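Local structure of endo-xylogalacturonan hydrolase A (Aspergillus tubingensis, 4C2L) at residues A[58-62]-A[86-90]; A[153-159]-A[175-180]. The protein hydrolyses the xylose-substituted galacturonan backbone of xylogalacturonan, a component of the hairy regions of pectin, as a secreted family 28 glycoside hydrolase. Residues are numbered along the deposited sequence.

Overall arrangement
In each contact a loop of the right-handed parallel beta-helix that defines family 28 glycoside hydrolases meets the end of a helix (contact 1) or of a strand (contact 2). Contact 1 (58-62 with 86-90) closes along the chain before contact 2 (153-159 with 175-180) opens. Their centres are about 16 Å apart and their nearest atoms about 6 Å, so they do not touch. Contact 1 is a surface contact away from the annotated sites; its centre lies about 21 Å from the chain centre. Contact 2 is buried, centre to centre about 12 Å. Its Phe158 side chain lies about 8 Å from that of Asp210, the proton donor by similarity. Its Ala177 side chain is about 12 Å from that of His233, also an active-site residue by similarity.

Contact 1 of 2, residues A[58-62]-A[86-90]; sequences LNSVL and YWSGR. With SO4 (sulfate ion), chain F.
Segment 58-62 is the short link between strands 55-58 and 62-63, at a corner of the beta-helix. Segment 86-90 holds the last two residues of helix 84-87, Tyr86 and Trp87, and the loop after them. The contact thus joins a turn of the coil to the short helix of a later loop. The closest CA atoms are Ser60 CA and Tyr86 CA, 7.7 Å apart. Asn59 points its CB away, but Asn59 O lies over one face of the Tyr86 ring, 4.2 Å from Tyr86 CE2. Ser60 is extended (phi/psi -157/175), with Ser60 CB 3.3 Å from Tyr86 OH. The one hydrogen bond between the segments runs from Val61 N to Tyr86 OH (3.0 Å, 163°). Val61 N also lies 3.6 Å from Trp87 CH2. Val61 is t, with Val61 CG2 4.0 Å from Arg90 CD. Tyr86 is t and Trp87 is m. Asn59 ND2 hydrogen-bonds to Ser27 O, Ser60 OG to Asp30 and Trp87 NE1 to Ala81 O. Trp87 to Arg90 form a type II turn, with Gly89 at positive phi and Arg90 N hydrogen-bonded to Trp87 O (2.9 Å). Arg90 NE hydrogen-bonds weakly to Tyr86 O (2.9 Å). Arg90 NH1 hydrogen-bonds to sulfate O4 (2.8 Å); the ion, also held by Thr91 N, is probably from the crystallisation liquor. Thus one phenol hydroxyl satisfies a corner amide, and Val61 CG2 touches both aromatic side chains, Trp87 (CZ3 3.7 Å) more closely than the Tyr86 ring (CE2 4.3 Å).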
ATOM      1  N   LEU A  58     -20.758 -11.895   2.416  1.00 12.54           N
ATOM      2  CA  LEU A  58     -20.929 -10.752   1.546  1.00 12.68           C
ATOM      3  C   LEU A  58     -20.657 -11.235   0.137  1.00 12.53           C
ATOM      4  O   LEU A  58     -19.513 -11.493  -0.227  1.00 12.89           O
ATOM      5  CB  LEU A  58     -19.952  -9.638   1.949  1.00 13.23           C
ATOM      6  CG  LEU A  58     -20.301  -8.824   3.216  1.00 14.77           C
ATOM      7  CD1 LEU A  58     -20.435  -9.664   4.459  1.00 15.93           C
ATOM      8  CD2 LEU A  58     -19.218  -7.780   3.437  1.00 14.66           C
ATOM      9  N   ASN A  59     -21.704 -11.376  -0.661  1.00 11.92           N
ATOM     10  CA  ASN A  59     -21.546 -12.013  -1.970  1.00 11.87           C
ATOM     11  C   ASN A  59     -21.614 -11.018  -3.133  1.00 11.84           C
ATOM     12  O   ASN A  59     -21.752 -11.407  -4.311  1.00 12.15           O
ATOM     13  CB  ASN A  59     -22.600 -13.106  -2.138  1.00 12.94           C
ATOM     14  CG  ASN A  59     -22.454 -14.214  -1.121  1.00 13.65           C
ATOM     15  OD1 ASN A  59     -21.414 -14.339  -0.469  1.00 14.18           O
ATOM     16  ND2 ASN A  59     -23.508 -15.025  -0.965  1.00 13.94           N
ATOM     17  N   SER A  60     -21.479  -9.741  -2.789  1.00 11.68           N
ATOM     18  CA  SER A  60     -21.513  -8.656  -3.761  1.00 11.52           C
ATOM     19  C   SER A  60     -20.800  -7.451  -3.179  1.00 11.47           C
ATOM     20  O   SER A  60     -20.402  -7.475  -2.001  1.00 10.96           O
ATOM     21  CB  SER A  60     -22.966  -8.309  -4.083  1.00 12.30           C
ATOM     22  OG  SER A  60     -23.665  -7.939  -2.909  1.00 13.06           O
ATOM     23  N   VAL A  61     -20.638  -6.398  -3.982  1.00 11.17           N
ATOM     24  CA  VAL A  61     -19.995  -5.168  -3.496  1.00 11.02           C
ATOM     25  C   VAL A  61     -20.772  -4.600  -2.311  1.00 11.35           C
ATOM     26  O   VAL A  61     -21.999  -4.490  -2.385  1.00 11.62           O
ATOM     27  CB  VAL A  61     -19.960  -4.102  -4.601  1.00 11.10           C
ATOM     28  CG1 VAL A  61     -19.459  -2.767  -4.043  1.00 10.92           C
ATOM     29  CG2 VAL A  61     -19.096  -4.585  -5.765  1.00 11.11           C
ATOM     30  N   LEU A  62     -20.069  -4.255  -1.235  1.00 11.14           N
ATOM     31  CA  LEU A  62     -20.683  -3.586  -0.082  1.00 12.03           C
ATOM     32  C   LEU A  62     -20.411  -2.099  -0.191  1.00 12.70           C
ATOM     33  O   LEU A  62     -19.268  -1.656  -0.078  1.00 12.50           O
ATOM     34  CB  LEU A  62     -20.089  -4.106   1.234  1.00 12.48           C
ATOM     35  CG  LEU A  62     -20.563  -3.414   2.514  1.00 13.04           C
ATOM     36  CD1 LEU A  62     -22.076  -3.481   2.647  1.00 13.45           C
ATOM     37  CD2 LEU A  62     -19.895  -4.056   3.727  1.00 13.48           C
ATOM     38  N   TYR A  86     -18.048 -12.908 -10.710  1.00 14.07           N
ATOM     39  CA  TYR A  86     -18.691 -11.690 -10.212  1.00 12.82           C
ATOM     40  C   TYR A  86     -17.679 -10.543 -10.046  1.00 12.61           C
ATOM     41  O   TYR A  86     -17.919  -9.404 -10.475  1.00 12.09           O
ATOM     42  CB  TYR A  86     -19.432 -11.947  -8.892  1.00 12.92           C
ATOM     43  CG  TYR A  86     -19.983 -10.672  -8.309  1.00 12.59           C
ATOM     44  CD1 TYR A  86     -21.223 -10.162  -8.737  1.00 12.68           C
ATOM     45  CD2 TYR A  86     -19.240  -9.925  -7.367  1.00 12.03           C
ATOM     46  CE1 TYR A  86     -21.714  -8.968  -8.224  1.00 12.19           C
ATOM     47  CE2 TYR A  86     -19.725  -8.738  -6.860  1.00 12.16           C
ATOM     48  CZ  TYR A  86     -20.955  -8.264  -7.277  1.00 12.40           C
ATOM     49  OH  TYR A  86     -21.428  -7.086  -6.756  1.00 11.93           O
ATOM     50  N   TRP A  87     -16.551 -10.843  -9.414  1.00 11.69           N
ATOM     51  CA  TRP A  87     -15.570  -9.807  -9.083  1.00 11.69           C
ATOM     52  C   TRP A  87     -14.764  -9.335 -10.253  1.00 11.82           C
ATOM     53  O   TRP A  87     -14.108  -8.289 -10.173  1.00 11.27           O
ATOM     54  CB  TRP A  87     -14.630 -10.321  -7.984  1.00 11.56           C
ATOM     55  CG  TRP A  87     -15.361 -10.466  -6.685  1.00 11.66           C
ATOM     56  CD1 TRP A  87     -15.647 -11.635  -5.980  1.00 12.12           C
ATOM     57  CD2 TRP A  87     -15.967  -9.389  -5.908  1.00 12.00           C
ATOM     58  NE1 TRP A  87     -16.366 -11.347  -4.838  1.00 12.29           N
ATOM     59  CE2 TRP A  87     -16.588 -10.020  -4.737  1.00 12.06           C
ATOM     60  CE3 TRP A  87     -16.056  -8.011  -6.058  1.00 12.31           C
ATOM     61  CZ2 TRP A  87     -17.257  -9.278  -3.769  1.00 12.09           C
ATOM     62  CZ3 TRP A  87     -16.724  -7.272  -5.068  1.00 12.02           C
ATOM     63  CH2 TRP A  87     -17.312  -7.896  -3.955  1.00 12.37           C
ATOM     64  N   SER A  88     -14.811 -10.081 -11.353  1.00 12.76           N
ATOM     65  CA  SER A  88     -14.015  -9.756 -12.541  1.00 13.48           C
ATOM     66  C   SER A  88     -14.167  -8.286 -12.980  1.00 13.60           C
ATOM     67  O   SER A  88     -15.271  -7.841 -13.301  1.00 14.28           O
ATOM     68  CB  SER A  88     -14.412 -10.684 -13.703  1.00 14.19           C
ATOM     69  OG  SER A  88     -13.563 -10.448 -14.808  1.00 15.56           O
ATOM     70  N   GLY A  89     -13.057  -7.554 -12.994  1.00 13.52           N
ATOM     71  CA  GLY A  89     -13.035  -6.160 -13.428  1.00 13.44           C
ATOM     72  C   GLY A  89     -13.695  -5.149 -12.497  1.00 13.46           C
ATOM     73  O   GLY A  89     -13.813  -3.967 -12.847  1.00 14.23           O
ATOM     74  N   ARG A  90     -14.145  -5.593 -11.328  1.00 12.31           N
ATOM     75  CA  ARG A  90     -14.786  -4.685 -10.391  1.00 11.91           C
ATOM     76  C   ARG A  90     -13.761  -3.852  -9.631  1.00 11.78           C
ATOM     77  O   ARG A  90     -12.664  -4.318  -9.330  1.00 11.39           O
ATOM     78  CB  ARG A  90     -15.698  -5.445  -9.420  1.00 11.50           C
ATOM     79  CG  ARG A  90     -16.909  -6.046 -10.126  1.00 11.67           C
ATOM     80  CD  ARG A  90     -18.017  -6.388  -9.138  1.00 11.63           C
ATOM     81  NE  ARG A  90     -19.192  -6.892  -9.855  1.00 11.61           N
ATOM     82  CZ  ARG A  90     -20.112  -6.118 -10.441  1.00 11.55           C
ATOM     83  NH1 ARG A  90     -20.020  -4.785 -10.408  1.00 11.19           N
ATOM     84  NH2 ARG A  90     -21.124  -6.695 -11.078  1.00 11.74           N
TER
HETATM   85  S   SO4 F1408     -17.780  -2.133 -10.607  1.00 17.00           S
HETATM   86  O1  SO4 F1408     -17.574  -2.961 -11.822  1.00 17.57           O
HETATM   87  O2  SO4 F1408     -18.902  -1.206 -10.884  1.00 16.23           O
HETATM   88  O3  SO4 F1408     -16.534  -1.382 -10.344  1.00 16.07           O
HETATM   89  O4  SO4 F1408     -18.135  -2.992  -9.451  1.00 14.79           O

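Contact 2 of 2, residues A[153-159]-A[175-180]; sequences NPPNVFN and MDANSK
Segment 153-159 is the loop between strands 142-152 and 159-162 of neighbouring beta-helix sheets. Segment 175-180 continues strand 168-176 into a loop. The contact links successive parallel coils at the first PbH1 repeat. Asn153 CA and Ala177 CA are 4.2 Å apart; Phe158 CA and Met175 CA are 7.9 Å apart. Asn153 has a left-handed backbone (phi/psi 50/58) and an m side chain. Asn153 N donates to Asp176 O (2.8 Å, 172°). Asn153 OD1 accepts from Asn178 N (3.0 Å, 168°). Water 1 lies within hydrogen-bonding reach of Asn153 OD1 (2.8 Å) and Asp176 OD1 (2.6 Å), with more acceptors around it than protons to give. Asp176 OD1 also forms a salt bridge with Arg150. Water 2 accepts from Asn153 ND2 (3.3 Å) and Lys180 NZ (3.1 Å) and donates to Asn178 O (2.7 Å). Pro154 CD packs 4.1 Å from Ala177 CB. The loop swings away through Asn156 and returns at Phe158, whose side chain is m. Met175 CB lies over one face of its ring, 3.6 Å from Phe158 CE2. From the Phe158 ring centroid, Met175 SD is 5.3 Å away, an oblique Met-aromatic contact, and Met175 CE 4.0 Å, a CH-pi contact. Asn159 OD1 hydrogen-bonds to Gln151, Asn159 ND2 to Gly190 O. Asn153 N thus continues the strand pairing by one bond; OD1 then takes the Asn178 N bond a carbonyl would take in a parallel pair.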
ATOM      1  N   ASN A 153      -6.490 -12.058   3.405  1.00 10.47           N
ATOM      2  CA  ASN A 153      -6.543 -12.624   2.051  1.00 10.40           C
ATOM      3  C   ASN A 153      -7.358 -11.810   1.034  1.00 10.36           C
ATOM      4  O   ASN A 153      -8.298 -12.321   0.421  1.00 10.55           O
ATOM      5  CB  ASN A 153      -7.013 -14.085   2.102  1.00 10.69           C
ATOM      6  CG  ASN A 153      -6.109 -14.960   2.950  1.00 11.54           C
ATOM      7  OD1 ASN A 153      -4.923 -14.645   3.134  1.00 11.82           O
ATOM      8  ND2 ASN A 153      -6.653 -16.082   3.464  1.00 11.47           N
ATOM      9  N   PRO A 154      -6.985 -10.540   0.830  1.00 10.27           N
ATOM     10  CA  PRO A 154      -7.630  -9.764  -0.242  1.00 10.42           C
ATOM     11  C   PRO A 154      -7.253 -10.352  -1.599  1.00 10.60           C
ATOM     12  O   PRO A 154      -6.139 -10.849  -1.766  1.00 10.58           O
ATOM     13  CB  PRO A 154      -6.979  -8.388  -0.100  1.00 10.44           C
ATOM     14  CG  PRO A 154      -5.613  -8.687   0.453  1.00 10.05           C
ATOM     15  CD  PRO A 154      -5.883  -9.796   1.456  1.00 10.55           C
ATOM     16  N   PRO A 155      -8.172 -10.309  -2.576  1.00 10.65           N
ATOM     17  CA  PRO A 155      -7.824 -10.775  -3.924  1.00 10.60           C
ATOM     18  C   PRO A 155      -6.660  -9.966  -4.519  1.00 10.33           C
ATOM     19  O   PRO A 155      -5.881 -10.486  -5.318  1.00 10.35           O
ATOM     20  CB  PRO A 155      -9.086 -10.481  -4.744  1.00 10.85           C
ATOM     21  CG  PRO A 155     -10.184 -10.320  -3.769  1.00 11.13           C
ATOM     22  CD  PRO A 155      -9.604  -9.969  -2.420  1.00 10.80           C
ATOM     23  N   ASN A 156      -6.528  -8.713  -4.103  1.00 10.70           N
ATOM     24  CA  ASN A 156      -5.588  -7.774  -4.746  1.00 10.73           C
ATOM     25  C   ASN A 156      -5.241  -6.747  -3.651  1.00 10.50           C
ATOM     26  O   ASN A 156      -4.884  -7.132  -2.542  1.00 10.19           O
ATOM     27  CB  ASN A 156      -6.324  -7.150  -5.957  1.00 11.81           C
ATOM     28  CG  ASN A 156      -5.402  -6.565  -7.057  1.00 13.21           C
ATOM     29  OD1 ASN A 156      -5.870  -6.386  -8.192  1.00 15.31           O
ATOM     30  ND2 ASN A 156      -4.178  -6.195  -6.734  1.00 12.81           N
ATOM     31  N   VAL A 157      -5.361  -5.449  -3.935  1.00  9.66           N
ATOM     32  CA  VAL A 157      -4.927  -4.416  -2.973  1.00  9.44           C
ATOM     33  C   VAL A 157      -5.805  -4.463  -1.718  1.00  9.21           C
ATOM     34  O   VAL A 157      -7.022  -4.661  -1.816  1.00  9.42           O
ATOM     35  CB  VAL A 157      -4.983  -3.012  -3.632  1.00  9.31           C
ATOM     36  CG1 VAL A 157      -4.689  -1.899  -2.613  1.00  9.62           C
ATOM     37  CG2 VAL A 157      -3.987  -2.972  -4.799  1.00  9.87           C
ATOM     38  N   PHE A 158      -5.195  -4.296  -0.536  1.00  8.90           N
ATOM     39  CA  PHE A 158      -5.973  -4.245   0.707  1.00  9.55           C
ATOM     40  C   PHE A 158      -6.749  -2.926   0.779  1.00  9.85           C
ATOM     41  O   PHE A 158      -7.979  -2.916   0.892  1.00 10.38           O
ATOM     42  CB  PHE A 158      -5.058  -4.284   1.938  1.00  9.46           C
ATOM     43  CG  PHE A 158      -4.496  -5.639   2.288  1.00  9.44           C
ATOM     44  CD1 PHE A 158      -3.288  -6.087   1.736  1.00  9.70           C
ATOM     45  CD2 PHE A 158      -5.113  -6.411   3.273  1.00  9.72           C
ATOM     46  CE1 PHE A 158      -2.732  -7.313   2.120  1.00  9.72           C
ATOM     47  CE2 PHE A 158      -4.568  -7.631   3.675  1.00  9.57           C
ATOM     48  CZ  PHE A 158      -3.384  -8.094   3.095  1.00  9.78           C
ATOM     49  N   ASN A 159      -6.026  -1.806   0.764  1.00  9.78           N
ATOM     50  CA  ASN A 159      -6.631  -0.496   1.003  1.00 10.18           C
ATOM     51  C   ASN A 159      -6.133   0.486  -0.026  1.00 10.50           C
ATOM     52  O   ASN A 159      -4.935   0.533  -0.326  1.00 10.12           O
ATOM     53  CB  ASN A 159      -6.189   0.058   2.372  1.00 10.34           C
ATOM     54  CG  ASN A 159      -6.575  -0.841   3.507  1.00 10.96           C
ATOM     55  OD1 ASN A 159      -7.744  -0.927   3.854  1.00 11.27           O
ATOM     56  ND2 ASN A 159      -5.599  -1.548   4.072  1.00 10.85           N
ATOM     57  N   MET A 175      -2.911  -7.079   8.819  1.00 13.64           N
ATOM     58  CA  MET A 175      -3.239  -7.364   7.427  1.00 13.75           C
ATOM     59  C   MET A 175      -2.382  -8.508   6.948  1.00 13.57           C
ATOM     60  O   MET A 175      -1.160  -8.475   7.067  1.00 13.81           O
ATOM     61  CB  MET A 175      -3.002  -6.113   6.577  1.00 13.58           C
ATOM     62  CG  MET A 175      -3.898  -4.966   7.016  1.00 14.24           C
ATOM     63  SD  MET A 175      -3.204  -3.357   6.612  1.00 15.13           S
ATOM     64  CE  MET A 175      -2.951  -3.582   4.858  1.00 13.05           C
ATOM     65  N   ASP A 176      -3.022  -9.555   6.436  1.00 13.36           N
ATOM     66  CA  ASP A 176      -2.250 -10.712   6.015  1.00 13.79           C
ATOM     67  C   ASP A 176      -2.856 -11.370   4.806  1.00 13.19           C
ATOM     68  O   ASP A 176      -4.071 -11.542   4.726  1.00 13.17           O
ATOM     69  CB  ASP A 176      -2.108 -11.728   7.171  1.00 15.50           C
ATOM     70  CG  ASP A 176      -3.448 -12.075   7.815  1.00 17.94           C
ATOM     71  OD1 ASP A 176      -4.123 -12.995   7.335  1.00 21.32           O
ATOM     72  OD2 ASP A 176      -3.830 -11.453   8.822  1.00 21.34           O
ATOM     73  N   ALA A 177      -1.991 -11.718   3.864  1.00 12.37           N
ATOM     74  CA  ALA A 177      -2.365 -12.483   2.680  1.00 12.85           C
ATOM     75  C   ALA A 177      -1.420 -13.671   2.619  1.00 13.58           C
ATOM     76  O   ALA A 177      -0.205 -13.477   2.500  1.00 13.72           O
ATOM     77  CB  ALA A 177      -2.221 -11.617   1.432  1.00 12.94           C
ATOM     78  N   ASN A 178      -1.974 -14.885   2.734  1.00 13.60           N
ATOM     79  CA  ASN A 178      -1.200 -16.125   2.677  1.00 14.78           C
ATOM     80  C   ASN A 178      -1.879 -17.122   1.764  1.00 14.53           C
ATOM     81  O   ASN A 178      -3.040 -17.452   1.979  1.00 14.71           O
ATOM     82  CB  ASN A 178      -1.067 -16.735   4.073  1.00 16.45           C
ATOM     83  CG  ASN A 178      -0.191 -15.895   4.981  1.00 17.63           C
ATOM     84  OD1 ASN A 178      -0.703 -15.112   5.784  1.00 20.61           O
ATOM     85  ND2 ASN A 178       1.125 -16.005   4.821  1.00 17.40           N
ATOM     86  N   SER A 179      -1.157 -17.564   0.744  1.00 14.65           N
ATOM     87  CA  SER A 179      -1.678 -18.536  -0.207  1.00 14.63           C
ATOM     88  C   SER A 179      -1.553 -19.952   0.335  1.00 15.85           C
ATOM     89  O   SER A 179      -0.552 -20.304   0.937  1.00 16.37           O
ATOM     90  CB  SER A 179      -0.897 -18.461  -1.512  1.00 13.74           C
ATOM     91  OG  SER A 179      -1.402 -19.434  -2.418  1.00 13.79           O
ATOM     92  N   LYS A 180      -2.585 -20.750   0.104  1.00 16.61           N
ATOM     93  CA  LYS A 180      -2.582 -22.171   0.442  1.00 17.81           C
ATOM     94  C   LYS A 180      -1.944 -23.029  -0.657  1.00 18.16           C
ATOM     95  O   LYS A 180      -1.837 -24.257  -0.521  1.00 18.48           O
ATOM     96  CB  LYS A 180      -4.020 -22.610   0.702  1.00 20.46           C
ATOM     97  CG  LYS A 180      -4.561 -22.076   2.017  1.00 23.87           C
ATOM     98  CD  LYS A 180      -5.953 -22.612   2.321  1.00 28.70           C
ATOM     99  CE  LYS A 180      -7.036 -21.574   2.074  1.00 31.50           C
ATOM    100  NZ  LYS A 180      -6.916 -20.364   2.953  1.00 35.26           N
TER
HETATM  101  O   HOH W   1      -3.735 -14.911   5.635  1.00 18.89           O
HETATM  102  O   HOH W   2      -4.615 -18.587   3.876  1.00 35.96           O